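Local coordinates for protein diaminobutyrate-pyruvate transaminase and L-2,4-diaminobutyrate decarboxylase (Vibrio parahaemolyticus, PDB 2QMA) that probably acts, through the pyridoxal-phosphate-dependent decarboxylase domain that makes up this chain, in splitting carbon-carbon bonds of diaminobutyrate, alongside a separate transaminase part, at residues L203-S208 against I258-V263; K158-F163 against N339-F344; G272-L277 against P422-V427. One frame throughout, in Å; residues are numbered along the deposited sequence.

Contact 1 of 3, residues L203-S208 against I258-V263; sequences LRIVCS and IPFAIV
Phe260 lies against Leu203, Arg204 and Ile205 where two parallel strands, 203-208 and 258-263, pair side by side. The pairing is not regular. Leu203 faces Ile258 and Arg204 faces Pro259, but Ile205 faces Ala261. Phe260 is the extra residue, so a beta bulge sits in the second strand. Phe260 N still bonds to Arg204 O (3.0 Å, nearly straight). Arg204 N reaches Ile258 O on one side of the bulge. Beyond it, Val206 N binds Ala261 O at 2.8 Å and Val206 O accepts from Val263 N, so the ladder resumes.

The Phe260 side chain can be followed outward. CB makes no close contact with strand 203-208. A chi1 of 74° puts Phe260 CG between the backbone N and the carbonyl carbon. The ring end comes nearer to strand 203-208. Phe260 CD2 comes closest, 3.3 Å from Arg204 O. Phe260 CE2 lies 3.7 Å from Leu203 CB, and Phe260 CZ at the tip lies 3.7 Å from Ile205 CG1. Arg204 N and Ile258 O are at the ring edge, in its plane. Ala261 CB sits over one face, offset toward the rim. Past the ring, Leu203 CD2 meets Ile258 CG2 at 3.7 Å. On the other side of the sheet, Val206 CG1 touches Ile262 CD1 at 3.8 Å.

The strands twist strongly, with 50° between their directions. Helices cover both faces of the pair. On the face of Leu203, Ile205 and Ala261, helix 167-187 touches the Phe260 ring and helix 214-221 touches Ile205. On the opposite face, helix 245-254 packs on Pro259, Val206 and Ile262. Strand 203-208 also bonds to strand 229-232 through Ile205 and Cys207, which places it inside the large sheet.

Contact 2 of 3, residues K158-F163 against N339-F344; sequences KADGIF and NDKSNF
A turn that follows a sheet strand folds back over the start of edge strand 160-164 here, and Lys341 N of the turn bonds to Lys158 O just ahead of that strand. The bond is 2.8 Å long and nearly straight (169°). The turn is an Asx turn. Asp340 OD1 accepts from Ser342 N at 3.0 Å, with the N-H coming from above the carboxylate plane. A short 3-10 segment begins at Lys341 and carries Phe344 toward the strand.

Lys341 CG lies between its backbone N and carbonyl carbon (chi1 69°), 3.3 Å from Lys158 O. The rest of the chain runs extended, and NZ shares a water with Ala159 O. Lys341 CB also rests on Asp160 CB at 3.6 Å. Lys158 runs side by side with Asp340, both pointing the same way. Lys158 NZ makes no salt bridge with Asp340 OD2, 4.4 Å away. A second water links the two groups instead, and probably helps the opposite charges to steady each other.

Phe344 closes the other end. Phe344 CE2 is 3.8 Å from Gly161 N, which lies at the ring edge and in the ring plane. Phe344 CZ meets Ile162 CG1 at 3.9 Å, the two side chains sliding past each other in opposite directions. Asp160 OD1 turns to Gln143 and makes a weak bond to Gly161 N.

Strand 160-164 pairs antiparallel with strand 334-338 through Asp160 and Ile162. Helix 136-152 packs on Ala159, Asp160 and Ile162. Helix 167-187 meets Phe344 through Leu177 and Ile162 through Met173. The contact is at the surface, by strand 160-164, an outermost strand of the large sheet.

Contact 3 of 3, residues G272-L277 against P422-V427; sequences GAIDDL and PSLSTV
Gly272 has positive backbone angles (phi 73°, psi 16°), and the unusual first torsion of Leu424 (chi1 -140°) places CG beside the Gly272 carbonyl. A CB on residue 272 would point toward Leu424 and clash with its CB. It would also jam against the carbonyl oxygen of the residue before, so the site suits a residue without a CB. Gly272 CA lies 3.8 Å from Leu424 CB. The carbonyl oxygen comes closer to Leu424 than the CA does. Gly272 O is 3.4 Å from Leu424 CB and 3.5 Å from Leu424 CD1, with Ser423 CB a little further at 3.7 Å. Ala273 CA also rests against Ser423 CB. Further along, Ile274 CD1 and Leu424 CD1 make a looser contact at 4.3 Å.

Thr426 OG1 approaches Gly272 N without bonding to it and binds Asp270 O instead. Ser425 OG is held by Tyr297 and Ile472 O. The contact joins the loop ahead of helix 277-287 to the turn that enters strand 426-431. The side chain of Leu424 is about 10 Å from that of Lys325, the predicted pyridoxal phosphate lysine, which carries no cofactor here.

Gly272 O is buried and has no hydrogen-bond partner, which probably costs some energy. The two segments share no hydrogen bond, and van der Waals contact joins them.

Overall arrangement
The layout is that of a fold type I pyridoxal phosphate enzyme, with a seven-stranded mixed sheet and a smaller C-terminal antiparallel sheet. Contacts 1 and 2 both reach the large sheet. Contact 1 pairs two inner strands, and contact 2 lies at the border formed by strand 160-164; their centres are 21 Å apart. Contact 3 joins a loop of the large sheet, after strand 258-265, to the start of small-sheet strand 426-431. It touches contact 1 by packing of Asp275 on Val263, with centres 22 Å apart. Contacts 2 and 3 are 27 Å apart between centres. Along the chain contact 1 is nested within contact 2 and closes before contact 3 opens, while contacts 2 and 3 cross.

Contact 1 of 3, residues L203-S208 against I258-V263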
loop_
_atom_site.group_PDB
_atom_site.type_symbol
_atom_site.label_atom_id
_atom_site.label_comp_id
_atom_site.label_asym_id
_atom_site.label_seq_id
_atom_site.Cartn_x
_atom_site.Cartn_y
_atom_site.Cartn_z
ATOM N N LEU A 203 10.848 27.774 4.108
ATOM C CA LEU A 203 11.122 26.513 4.786
ATOM C C LEU A 203 12.096 25.663 3.979
ATOM O O LEU A 203 12.030 25.615 2.724
ATOM C CB LEU A 203 9.816 25.732 5.033
ATOM C CG LEU A 203 8.818 26.442 5.986
ATOM C CD1 LEU A 203 7.463 25.691 6.009
ATOM C CD2 LEU A 203 9.349 26.533 7.402
ATOM N N ARG A 204 13.014 25.013 4.684
ATOM C CA ARG A 204 14.034 24.208 4.011
ATOM C C ARG A 204 14.242 22.880 4.736
ATOM O O ARG A 204 14.301 22.839 5.973
ATOM C CB ARG A 204 15.390 24.937 3.925
ATOM C CG ARG A 204 15.427 26.151 2.972
ATOM C CD ARG A 204 15.184 25.756 1.512
ATOM N NE ARG A 204 15.325 26.919 0.610
ATOM C CZ ARG A 204 14.335 27.756 0.339
ATOM N NH1 ARG A 204 13.159 27.561 0.928
ATOM N NH2 ARG A 204 14.512 28.795 -0.509
ATOM N N ILE A 205 14.377 21.821 3.937
ATOM C CA ILE A 205 14.723 20.502 4.433
ATOM C C ILE A 205 16.186 20.249 4.021
ATOM O O ILE A 205 16.573 20.372 2.840
ATOM C CB ILE A 205 13.864 19.431 3.782
ATOM C CG1 ILE A 205 12.365 19.688 4.022
ATOM C CG2 ILE A 205 14.366 17.999 4.177
ATOM C CD1 ILE A 205 11.436 18.964 2.984
ATOM N N VAL A 206 17.000 19.921 5.008
ATOM C CA VAL A 206 18.411 19.691 4.784
ATOM C C VAL A 206 18.641 18.177 4.594
ATOM O O VAL A 206 18.135 17.350 5.377
ATOM C CB VAL A 206 19.260 20.222 6.014
ATOM C CG1 VAL A 206 20.749 19.949 5.761
ATOM C CG2 VAL A 206 18.971 21.681 6.323
ATOM N N CYS A 207 19.345 17.806 3.531
ATOM C CA CYS A 207 19.723 16.406 3.312
ATOM C C CYS A 207 21.062 16.334 2.559
ATOM O O CYS A 207 21.629 17.361 2.192
ATOM C CB CYS A 207 18.616 15.660 2.554
ATOM S SG CYS A 207 18.363 16.242 0.907
ATOM N N SER A 208 21.578 15.132 2.368
ATOM C CA SER A 208 22.860 14.981 1.682
ATOM C C SER A 208 22.573 14.774 0.207
ATOM O O SER A 208 21.445 14.459 -0.184
ATOM C CB SER A 208 23.690 13.855 2.269
ATOM O OG SER A 208 23.359 12.607 1.717
ATOM N N ILE A 258 14.449 29.194 6.732
ATOM C CA ILE A 258 13.989 28.518 7.949
ATOM C C ILE A 258 14.261 26.986 7.763
ATOM O O ILE A 258 13.400 26.248 7.343
ATOM C CB ILE A 258 12.497 28.850 8.252
ATOM C CG1 ILE A 258 12.260 30.384 8.356
ATOM C CG2 ILE A 258 11.985 28.081 9.495
ATOM C CD1 ILE A 258 10.778 30.778 8.506
ATOM N N PRO A 259 15.505 26.540 8.030
ATOM C CA PRO A 259 15.768 25.088 8.000
ATOM C C PRO A 259 14.942 24.468 9.149
ATOM O O PRO A 259 15.131 24.845 10.297
ATOM C CB PRO A 259 17.287 24.990 8.273
ATOM C CG PRO A 259 17.823 26.390 8.002
ATOM C CD PRO A 259 16.701 27.306 8.426
ATOM N N PHE A 260 14.000 23.583 8.839
ATOM C CA PHE A 260 13.107 23.042 9.874
ATOM C C PHE A 260 13.211 21.535 10.026
ATOM O O PHE A 260 12.699 20.958 10.995
ATOM C CB PHE A 260 11.637 23.406 9.548
ATOM C CG PHE A 260 11.029 22.617 8.401
ATOM C CD1 PHE A 260 10.271 21.469 8.647
ATOM C CD2 PHE A 260 11.224 23.016 7.089
ATOM C CE1 PHE A 260 9.682 20.733 7.576
ATOM C CE2 PHE A 260 10.683 22.305 6.028
ATOM C CZ PHE A 260 9.888 21.154 6.268
ATOM N N ALA A 261 13.821 20.878 9.032
ATOM C CA ALA A 261 13.972 19.440 9.117
ATOM C C ALA A 261 15.273 18.995 8.486
ATOM O O ALA A 261 15.741 19.599 7.510
ATOM C CB ALA A 261 12.810 18.700 8.380
ATOM N N ILE A 262 15.760 17.864 8.972
ATOM C CA ILE A 262 17.042 17.352 8.425
ATOM C C ILE A 262 16.906 15.858 8.267
ATOM O O ILE A 262 16.435 15.189 9.187
ATOM C CB ILE A 262 18.281 17.727 9.330
ATOM C CG1 ILE A 262 19.568 17.229 8.634
ATOM C CG2 ILE A 262 18.138 17.173 10.744
ATOM C CD1 ILE A 262 20.861 18.013 9.058
ATOM N N VAL A 263 17.337 15.324 7.121
ATOM C CA VAL A 263 17.223 13.910 6.918
ATOM C C VAL A 263 18.583 13.226 7.141
ATOM O O VAL A 263 19.566 13.538 6.430
ATOM C CB VAL A 263 16.636 13.575 5.514
ATOM C CG1 VAL A 263 16.622 12.080 5.274
ATOM C CG2 VAL A 263 15.197 14.152 5.387
#

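Contact 2 of 3, residues K158-F163 against N339-F344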
loop_
_atom_site.group_PDB
_atom_site.type_symbol
_atom_site.label_atom_id
_atom_site.label_comp_id
_atom_site.label_asym_id
_atom_site.label_seq_id
_atom_site.Cartn_x
_atom_site.Cartn_y
_atom_site.Cartn_z
ATOM N N LYS A 158 7.122 8.090 25.248
ATOM C CA LYS A 158 6.037 8.647 24.432
ATOM C C LYS A 158 5.956 8.148 22.989
ATOM O O LYS A 158 5.096 8.621 22.217
ATOM C CB LYS A 158 6.119 10.173 24.470
ATOM C CG LYS A 158 6.195 10.690 25.885
ATOM C CD LYS A 158 5.597 12.068 25.967
ATOM C CE LYS A 158 6.643 13.104 26.370
ATOM N NZ LYS A 158 5.948 14.352 26.789
ATOM N N ALA A 159 6.810 7.192 22.623
ATOM C CA ALA A 159 6.954 6.837 21.219
ATOM C C ALA A 159 5.744 6.027 20.724
ATOM O O ALA A 159 5.008 5.425 21.535
ATOM C CB ALA A 159 8.221 6.113 21.004
ATOM N N ASP A 160 5.530 6.043 19.413
ATOM C CA ASP A 160 4.487 5.221 18.779
ATOM C C ASP A 160 4.840 5.112 17.304
ATOM O O ASP A 160 5.872 5.636 16.877
ATOM C CB ASP A 160 3.086 5.828 19.016
ATOM C CG ASP A 160 1.942 4.830 18.803
ATOM O OD1 ASP A 160 2.192 3.616 18.525
ATOM O OD2 ASP A 160 0.776 5.301 18.954
ATOM N N GLY A 161 4.009 4.419 16.519
ATOM C CA GLY A 161 4.286 4.241 15.122
ATOM C C GLY A 161 3.035 3.753 14.426
ATOM O O GLY A 161 2.008 3.503 15.077
ATOM N N ILE A 162 3.115 3.623 13.109
ATOM C CA ILE A 162 2.069 2.963 12.341
ATOM C C ILE A 162 2.689 2.358 11.117
ATOM O O ILE A 162 3.645 2.909 10.544
ATOM C CB ILE A 162 1.030 3.894 11.703
ATOM C CG1 ILE A 162 1.362 5.353 11.893
ATOM C CG2 ILE A 162 -0.467 3.299 11.792
ATOM C CD1 ILE A 162 2.386 5.687 10.849
ATOM N N PHE A 163 2.064 1.302 10.630
ATOM C CA PHE A 163 2.565 0.650 9.442
ATOM C C PHE A 163 2.126 1.424 8.224
ATOM O O PHE A 163 1.032 1.968 8.202
ATOM C CB PHE A 163 2.077 -0.798 9.373
ATOM C CG PHE A 163 3.011 -1.772 10.019
ATOM C CD1 PHE A 163 3.192 -1.775 11.409
ATOM C CD2 PHE A 163 3.742 -2.677 9.221
ATOM C CE1 PHE A 163 4.071 -2.710 12.007
ATOM C CE2 PHE A 163 4.605 -3.639 9.802
ATOM C CZ PHE A 163 4.782 -3.641 11.191
ATOM N N ASN A 339 9.142 9.529 18.042
ATOM C CA ASN A 339 9.552 9.578 19.421
ATOM C C ASN A 339 8.480 10.157 20.337
ATOM O O ASN A 339 8.416 9.818 21.528
ATOM C CB ASN A 339 10.886 10.345 19.587
ATOM C CG ASN A 339 11.994 9.463 20.171
ATOM O OD1 ASN A 339 11.750 8.671 21.104
ATOM N ND2 ASN A 339 13.230 9.608 19.644
ATOM N N ASP A 340 7.606 10.989 19.777
ATOM C CA ASP A 340 6.527 11.606 20.625
ATOM C C ASP A 340 5.206 11.485 19.882
ATOM O O ASP A 340 4.956 12.215 18.924
ATOM C CB ASP A 340 6.863 13.081 20.884
ATOM C CG ASP A 340 5.919 13.732 21.867
ATOM O OD1 ASP A 340 4.785 13.218 22.060
ATOM O OD2 ASP A 340 6.304 14.769 22.446
ATOM N N LYS A 341 4.397 10.528 20.279
ATOM C CA LYS A 341 3.105 10.290 19.617
ATOM C C LYS A 341 2.168 11.511 19.557
ATOM O O LYS A 341 1.235 11.541 18.723
ATOM C CB LYS A 341 2.392 9.098 20.257
ATOM C CG LYS A 341 1.903 9.374 21.668
ATOM C CD LYS A 341 1.428 8.055 22.201
ATOM C CE LYS A 341 1.321 8.075 23.694
ATOM N NZ LYS A 341 1.059 6.668 24.153
ATOM N N SER A 342 2.432 12.528 20.382
ATOM C CA SER A 342 1.636 13.749 20.310
ATOM C C SER A 342 1.768 14.398 18.913
ATOM O O SER A 342 0.849 15.093 18.454
ATOM C CB SER A 342 1.954 14.716 21.463
ATOM O OG SER A 342 3.066 15.496 21.121
ATOM N N ASN A 343 2.887 14.136 18.229
ATOM C CA ASN A 343 3.075 14.629 16.896
ATOM C C ASN A 343 2.089 14.053 15.847
ATOM O O ASN A 343 1.866 14.674 14.812
ATOM C CB ASN A 343 4.549 14.476 16.435
ATOM C CG ASN A 343 5.514 15.426 17.160
ATOM O OD1 ASN A 343 6.658 15.057 17.501
ATOM N ND2 ASN A 343 5.080 16.632 17.370
ATOM N N PHE A 344 1.521 12.881 16.117
ATOM C CA PHE A 344 0.469 12.299 15.271
ATOM C C PHE A 344 -0.825 13.156 15.260
ATOM O O PHE A 344 -1.653 12.970 14.377
ATOM C CB PHE A 344 0.146 10.831 15.681
ATOM C CG PHE A 344 1.155 9.823 15.208
ATOM C CD1 PHE A 344 1.695 9.916 13.930
ATOM C CD2 PHE A 344 1.524 8.738 16.009
ATOM C CE1 PHE A 344 2.605 8.986 13.457
ATOM C CE2 PHE A 344 2.444 7.793 15.545
ATOM C CZ PHE A 344 2.991 7.909 14.275
HETATM O O HOH W 1 4.969 15.628 24.403
HETATM O O HOH W 2 4.112 5.659 24.117
#

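Contact 3 of 3, residues G272-L277 against P422-V427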
loop_
_atom_site.group_PDB
_atom_site.type_symbol
_atom_site.label_atom_id
_atom_site.label_comp_id
_atom_site.label_asym_id
_atom_site.label_seq_id
_atom_site.Cartn_x
_atom_site.Cartn_y
_atom_site.Cartn_z
ATOM N N GLY A 272 25.364 2.266 0.706
ATOM C CA GLY A 272 25.053 1.708 2.021
ATOM C C GLY A 272 25.652 2.514 3.168
ATOM O O GLY A 272 25.747 2.029 4.271
ATOM N N ALA A 273 26.080 3.747 2.890
ATOM C CA ALA A 273 26.645 4.638 3.904
ATOM C C ALA A 273 25.578 5.027 4.959
ATOM O O ALA A 273 24.385 5.176 4.630
ATOM C CB ALA A 273 27.187 5.909 3.210
ATOM N N ILE A 274 26.041 5.183 6.195
ATOM C CA ILE A 274 25.209 5.588 7.331
ATOM C C ILE A 274 25.717 6.944 7.835
ATOM O O ILE A 274 26.846 7.059 8.343
ATOM C CB ILE A 274 25.132 4.486 8.444
ATOM C CG1 ILE A 274 24.673 3.153 7.831
ATOM C CG2 ILE A 274 24.152 4.961 9.576
ATOM C CD1 ILE A 274 24.544 1.960 8.864
ATOM N N ASP A 275 24.905 7.983 7.624
ATOM C CA ASP A 275 25.222 9.323 8.111
ATOM C C ASP A 275 25.525 9.278 9.621
ATOM O O ASP A 275 25.146 8.325 10.333
ATOM C CB ASP A 275 24.070 10.313 7.834
ATOM C CG ASP A 275 23.866 10.590 6.342
ATOM O OD1 ASP A 275 24.818 10.475 5.524
ATOM O OD2 ASP A 275 22.728 10.903 5.978
ATOM N N ASP A 276 26.276 10.268 10.082
ATOM C CA ASP A 276 26.496 10.472 11.481
ATOM C C ASP A 276 25.204 11.031 12.145
ATOM O O ASP A 276 25.004 12.267 12.291
ATOM C CB ASP A 276 27.681 11.446 11.679
ATOM C CG ASP A 276 28.053 11.605 13.143
ATOM O OD1 ASP A 276 27.245 11.210 14.015
ATOM O OD2 ASP A 276 29.141 12.184 13.413
ATOM N N LEU A 277 24.322 10.100 12.503
ATOM C CA LEU A 277 22.997 10.407 12.997
ATOM C C LEU A 277 23.068 11.168 14.324
ATOM O O LEU A 277 22.249 12.011 14.596
ATOM C CB LEU A 277 22.215 9.104 13.178
ATOM C CG LEU A 277 21.864 8.263 11.952
ATOM C CD1 LEU A 277 20.821 7.108 12.346
ATOM C CD2 LEU A 277 21.384 9.162 10.779
ATOM N N PRO A 422 33.175 -0.945 0.613
ATOM C CA PRO A 422 31.770 -1.095 1.022
ATOM C C PRO A 422 31.495 -0.564 2.420
ATOM O O PRO A 422 32.394 -0.555 3.252
ATOM C CB PRO A 422 31.549 -2.617 1.009
ATOM C CG PRO A 422 32.702 -3.197 0.262
ATOM C CD PRO A 422 33.848 -2.249 0.467
ATOM N N SER A 423 30.249 -0.168 2.673
ATOM C CA SER A 423 29.823 0.339 3.985
ATOM C C SER A 423 28.696 -0.497 4.566
ATOM O O SER A 423 28.447 -0.501 5.773
ATOM C CB SER A 423 29.401 1.804 3.873
ATOM O OG SER A 423 30.506 2.578 3.376
ATOM N N LEU A 424 28.014 -1.247 3.717
ATOM C CA LEU A 424 26.931 -2.083 4.215
ATOM C C LEU A 424 26.944 -3.395 3.439
ATOM O O LEU A 424 27.834 -4.228 3.659
ATOM C CB LEU A 424 25.571 -1.357 4.149
ATOM C CG LEU A 424 24.643 -1.593 5.359
ATOM C CD1 LEU A 424 23.635 -0.486 5.466
ATOM C CD2 LEU A 424 23.930 -2.964 5.250
ATOM N N SER A 425 25.980 -3.584 2.553
ATOM C CA SER A 425 25.974 -4.824 1.743
ATOM C C SER A 425 25.992 -4.584 0.232
ATOM O O SER A 425 25.654 -5.506 -0.561
ATOM C CB SER A 425 24.834 -5.760 2.176
ATOM O OG SER A 425 23.561 -5.338 1.702
ATOM N N THR A 426 26.392 -3.372 -0.179
ATOM C CA THR A 426 26.566 -3.084 -1.606
ATOM C C THR A 426 28.050 -3.149 -2.023
ATOM O O THR A 426 28.973 -2.877 -1.216
ATOM C CB THR A 426 25.956 -1.693 -2.064
ATOM O OG1 THR A 426 26.688 -0.613 -1.462
ATOM C CG2 THR A 426 24.478 -1.578 -1.713
ATOM N N VAL A 427 28.272 -3.487 -3.294
ATOM C CA VAL A 427 29.606 -3.455 -3.853
ATOM C C VAL A 427 29.548 -2.708 -5.188
ATOM O O VAL A 427 28.718 -3.004 -6.020
ATOM C CB VAL A 427 30.174 -4.881 -4.035
ATOM C CG1 VAL A 427 31.553 -4.852 -4.727
ATOM C CG2 VAL A 427 30.293 -5.577 -2.693
#